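Local coordinates for bumblebee peptidoglycan recognition protein SA (Bombus, PDB 5XZ4) that binds bacterial peptidoglycan, preferring the Dap-type over the Lys-type form, and probably serves as a recognition receptor in insect immunity, at residues A126-G131 with E139-I144. Sequence-based numbering, arbitrary orientation.
Sequences ALIHCG and EDIRVI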
# COMPACT_ATOMS: atom_id res chain seq x y z
N ALA A 126 8.33 4.81 -7.39
CA ALA A 126 9.64 4.12 -7.43
C ALA A 126 9.47 2.65 -7.01
O ALA A 126 10.08 1.74 -7.59
CB ALA A 126 10.68 4.83 -6.58
N LEU A 127 8.60 2.41 -6.02
CA LEU A 127 8.28 1.04 -5.62
C LEU A 127 7.63 0.24 -6.77
O LEU A 127 7.99 -0.92 -7.02
CB LEU A 127 7.34 1.05 -4.39
CG LEU A 127 6.97 -0.32 -3.77
CD1 LEU A 127 8.20 -1.01 -3.19
CD2 LEU A 127 5.82 -0.21 -2.76
N ILE A 128 6.69 0.86 -7.49
CA ILE A 128 6.04 0.21 -8.63
C ILE A 128 7.10 -0.05 -9.72
O ILE A 128 7.16 -1.15 -10.26
CB ILE A 128 4.85 1.05 -9.15
CG1 ILE A 128 3.72 1.06 -8.10
CG2 ILE A 128 4.33 0.51 -10.47
CD1 ILE A 128 2.73 2.17 -8.30
N HIS A 129 7.95 0.94 -10.02
CA HIS A 129 9.01 0.74 -11.02
C HIS A 129 9.98 -0.35 -10.64
O HIS A 129 10.36 -1.14 -11.50
CB HIS A 129 9.71 2.06 -11.30
CG HIS A 129 8.93 2.93 -12.22
ND1 HIS A 129 9.53 3.88 -13.03
CD2 HIS A 129 7.60 2.97 -12.51
CE1 HIS A 129 8.59 4.50 -13.73
NE2 HIS A 129 7.43 3.95 -13.47
N CYS A 130 10.36 -0.41 -9.36
CA CYS A 130 11.23 -1.45 -8.80
C CYS A 130 10.61 -2.81 -9.02
O CYS A 130 11.27 -3.73 -9.51
CB CYS A 130 11.40 -1.20 -7.29
SG CYS A 130 12.16 -2.54 -6.34
N GLY A 131 9.33 -2.94 -8.66
CA GLY A 131 8.61 -4.19 -8.77
C GLY A 131 8.59 -4.70 -10.20
O GLY A 131 8.79 -5.90 -10.43
N GLU A 139 4.98 -6.50 -16.46
CA GLU A 139 5.43 -5.35 -17.26
C GLU A 139 4.26 -4.41 -17.61
O GLU A 139 4.43 -3.19 -17.69
CB GLU A 139 6.14 -5.81 -18.54
CG GLU A 139 7.36 -6.69 -18.32
CD GLU A 139 8.63 -5.91 -18.05
OE1 GLU A 139 8.98 -5.02 -18.86
OE2 GLU A 139 9.29 -6.20 -17.03
N ASP A 140 3.08 -5.01 -17.80
CA ASP A 140 1.85 -4.29 -18.11
C ASP A 140 0.99 -4.05 -16.86
O ASP A 140 -0.25 -4.02 -16.95
CB ASP A 140 1.06 -5.03 -19.21
CG ASP A 140 0.67 -6.47 -18.83
OD1 ASP A 140 0.98 -6.92 -17.71
OD2 ASP A 140 0.03 -7.15 -19.67
N ILE A 141 1.64 -3.88 -15.71
CA ILE A 141 0.94 -3.66 -14.42
C ILE A 141 -0.16 -2.59 -14.54
O ILE A 141 0.07 -1.52 -15.08
CB ILE A 141 1.95 -3.33 -13.28
CG1 ILE A 141 1.29 -3.31 -11.89
CG2 ILE A 141 2.63 -1.99 -13.47
CD1 ILE A 141 0.98 -4.69 -11.39
N ARG A 142 -1.34 -2.89 -13.99
CA ARG A 142 -2.47 -1.96 -13.97
C ARG A 142 -2.59 -1.35 -12.57
O ARG A 142 -2.82 -2.08 -11.60
CB ARG A 142 -3.76 -2.67 -14.36
CG ARG A 142 -3.77 -3.08 -15.84
CD ARG A 142 -4.88 -4.07 -16.14
NE ARG A 142 -4.78 -4.64 -17.49
CZ ARG A 142 -5.61 -5.55 -17.98
NH1 ARG A 142 -5.42 -6.00 -19.22
NH2 ARG A 142 -6.64 -6.02 -17.27
N VAL A 143 -2.40 -0.04 -12.47
CA VAL A 143 -2.51 0.66 -11.18
C VAL A 143 -3.92 1.26 -11.12
O VAL A 143 -4.35 1.94 -12.06
CB VAL A 143 -1.45 1.77 -11.03
CG1 VAL A 143 -1.69 2.58 -9.76
CG2 VAL A 143 -0.05 1.17 -11.03
N ILE A 144 -4.63 0.99 -10.03
CA ILE A 144 -6.01 1.52 -9.84
C ILE A 144 -6.19 2.02 -8.42
O ILE A 144 -5.55 1.50 -7.50
CB ILE A 144 -7.10 0.50 -10.23
CG1 ILE A 144 -6.97 -0.80 -9.46
CG2 ILE A 144 -7.11 0.24 -11.73
CD1 ILE A 144 -8.14 -1.75 -9.61
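Ile128 meets Ile141 and Val143 where helix 118-134 packs on the edge strand 141-145 of the mixed sheet in this PGRP (amidase-like) α/β fold. That helix links two parallel strands, 102-107 and 141-145, in a β-α-β crossover that skips strand 31-38. No hydrogen bond bridges the segments and both close pairs join apolar carbons, evidence of apolar packing, with 101 Å² buried. The CA atoms come closest at Ile128 and Ile141, 8.6 Å apart.

Along Ile128, CB points to the strand but stays 5.2 Å from Val143 CG2. There the chain forks. The CG2 methyl meets Ile141 CG2 at 4.3 Å and also looks toward Val143 CG2 at 4.5 Å. The other branch leaves CB anti to the carbonyl carbon (chi1 -68°), and its CG1 is still 4.8 Å from Val143 CG2. A nearly extended chi2 of 162° then carries CD1 onward to Val143, whose side chain lies at a slant to that of Ile128. Both branches thus face Val143, CD1 most closely.

All three residues are buried, and Val143 also touches Val34 and Ile36 of the adjacent strand 31-38. At the tip, Ile128 CD1 lies 4.0 Å from Val143 CG2, against 4.7 Å from Val143 CG1.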